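Local coordinates for PAN2-PAN3 deadenylation complex catalytic subunit pan2 (Neurospora crassa, PDB 4CZX), which probably serves as the catalytic subunit of a deadenylase that shortens mRNA poly(A) tails, represented here by its N-terminal WD40 domain, at residues S157-K160 with C166-T169. Numbering follows the deposited sequence.
Sequences SFLK and CAAT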
ATOM      1  N   SER A 157      36.529 -11.210 -10.799  1.00 29.13           N
ATOM      2  CA  SER A 157      36.008 -10.636  -9.557  1.00 28.32           C
ATOM      3  C   SER A 157      36.345  -9.154  -9.362  1.00 26.86           C
ATOM      4  O   SER A 157      35.662  -8.467  -8.602  1.00 25.00           O
ATOM      5  CB  SER A 157      36.529 -11.421  -8.349  1.00 26.32           C
ATOM      6  OG  SER A 157      36.108 -12.776  -8.416  1.00 25.33           O
ATOM      7  N   PHE A 158      37.418  -8.695 -10.008  1.00 26.12           N
ATOM      8  CA  PHE A 158      37.870  -7.297  -9.945  1.00 28.42           C
ATOM      9  C   PHE A 158      38.389  -6.848 -11.297  1.00 29.69           C
ATOM     10  O   PHE A 158      38.994  -7.639 -12.036  1.00 24.71           O
ATOM     11  CB  PHE A 158      39.012  -7.081  -8.935  1.00 25.62           C
ATOM     12  CG  PHE A 158      38.647  -7.358  -7.514  1.00 28.12           C
ATOM     13  CD1 PHE A 158      38.817  -8.624  -6.984  1.00 26.37           C
ATOM     14  CD2 PHE A 158      38.181  -6.350  -6.692  1.00 33.37           C
ATOM     15  CE1 PHE A 158      38.487  -8.891  -5.668  1.00 28.62           C
ATOM     16  CE2 PHE A 158      37.856  -6.614  -5.373  1.00 27.99           C
ATOM     17  CZ  PHE A 158      38.018  -7.880  -4.860  1.00 31.11           C
ATOM     18  N   LEU A 159      38.182  -5.565 -11.580  1.00 26.15           N
ATOM     19  CA  LEU A 159      38.749  -4.879 -12.739  1.00 30.81           C
ATOM     20  C   LEU A 159      39.193  -3.496 -12.297  1.00 30.75           C
ATOM     21  O   LEU A 159      38.455  -2.817 -11.590  1.00 27.43           O
ATOM     22  CB  LEU A 159      37.721  -4.752 -13.872  1.00 26.34           C
ATOM     23  CG  LEU A 159      37.193  -6.030 -14.534  1.00 27.74           C
ATOM     24  CD1 LEU A 159      36.008  -5.703 -15.443  1.00 27.55           C
ATOM     25  CD2 LEU A 159      38.303  -6.671 -15.344  1.00 28.27           C
ATOM     26  N   LYS A 160      40.392  -3.073 -12.687  1.00 28.61           N
ATOM     27  CA  LYS A 160      40.767  -1.675 -12.488  1.00 27.24           C
ATOM     28  C   LYS A 160      41.778  -1.222 -13.530  1.00 32.44           C
ATOM     29  O   LYS A 160      42.764  -1.912 -13.813  1.00 30.02           O
ATOM     30  CB  LYS A 160      41.314  -1.436 -11.071  1.00 29.18           C
ATOM     31  CG  LYS A 160      41.777   0.016 -10.841  1.00 30.31           C
ATOM     32  CD  LYS A 160      41.833   0.389  -9.361  1.00 33.90           C
ATOM     33  CE  LYS A 160      42.452   1.782  -9.149  1.00 42.96           C
ATOM     34  NZ  LYS A 160      42.416   2.188  -7.708  1.00 44.37           N
ATOM     35  N   CYS A 166      43.710  -4.189 -15.123  1.00 29.45           N
ATOM     36  CA  CYS A 166      44.139  -5.307 -14.301  1.00 29.50           C
ATOM     37  C   CYS A 166      42.914  -6.068 -13.845  1.00 31.77           C
ATOM     38  O   CYS A 166      42.019  -5.530 -13.178  1.00 28.00           O
ATOM     39  CB  CYS A 166      44.977  -4.837 -13.118  1.00 28.28           C
ATOM     40  SG  CYS A 166      46.444  -3.905 -13.624  1.00 35.47           S
ATOM     41  N   ALA A 167      42.891  -7.340 -14.220  1.00 30.01           N
ATOM     42  CA  ALA A 167      41.681  -8.140 -14.145  1.00 31.03           C
ATOM     43  C   ALA A 167      41.889  -9.371 -13.274  1.00 28.15           C
ATOM     44  O   ALA A 167      42.548 -10.323 -13.689  1.00 28.47           O
ATOM     45  CB  ALA A 167      41.250  -8.548 -15.543  1.00 27.82           C
ATOM     46  N   ALA A 168      41.311  -9.363 -12.077  1.00 27.61           N
ATOM     47  CA  ALA A 168      41.434 -10.518 -11.185  1.00 25.42           C
ATOM     48  C   ALA A 168      40.349 -11.551 -11.475  1.00 25.74           C
ATOM     49  O   ALA A 168      39.158 -11.258 -11.382  1.00 27.28           O
ATOM     50  CB  ALA A 168      41.371 -10.083  -9.736  1.00 30.04           C
ATOM     51  N   THR A 169      40.778 -12.760 -11.825  1.00 27.60           N
ATOM     52  CA  THR A 169      39.859 -13.857 -12.052  1.00 28.41           C
ATOM     53  C   THR A 169      39.377 -14.419 -10.733  1.00 28.95           C
ATOM     54  O   THR A 169      39.963 -14.167  -9.679  1.00 30.53           O
ATOM     55  CB  THR A 169      40.504 -15.008 -12.833  1.00 31.68           C
ATOM     56  OG1 THR A 169      41.323 -15.775 -11.943  1.00 32.31           O
ATOM     57  CG2 THR A 169      41.345 -14.478 -13.977  1.00 28.91           C
TER
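Phe-158 to Lys-160 run antiparallel to Cys-166 to Thr-169, the axes of these short strand segments approaching to 4.7 Å, as the two arms of a β-hairpin. Lys-160 and Cys-166 form a hydrogen-bonded pair, Cys-166 N to Lys-160 O (2.8 Å) being nearly straight at 171°. At the other end a classic β bulge sets both Ser-157 and Phe-158 against Ala-168: Ala-168 O accepts a short bond from Ser-157 N (2.7 Å) and a weak one from Phe-158 N (3.4 Å), while Ala-168 N binds Phe-158 O.

Side chains meet on both faces. Leu-159 and Ala-167 share one, where methyl CD2 of Leu-159 presses tightly on CB of Ala-167 (3.5 Å). On the opposite face CB of Phe-158 lies 3.9 Å from CB of Ala-168; with CG anti to the carbonyl carbon (chi1 -64°), the ring brings its CD1 edge alongside that methyl.

The hairpin supplies the first two strands of a four-stranded propeller blade, and Ala-167 pairs onward with Asn-175 of strand 173-177. Leu-159 packs on Ala-116 and Ser-118 of strand 114-119 in the preceding blade, whereas Ala-168 and Cys-166 lean on strand 194-200 of the next, to which Lys-160 adds a salt bridge with Asp-199.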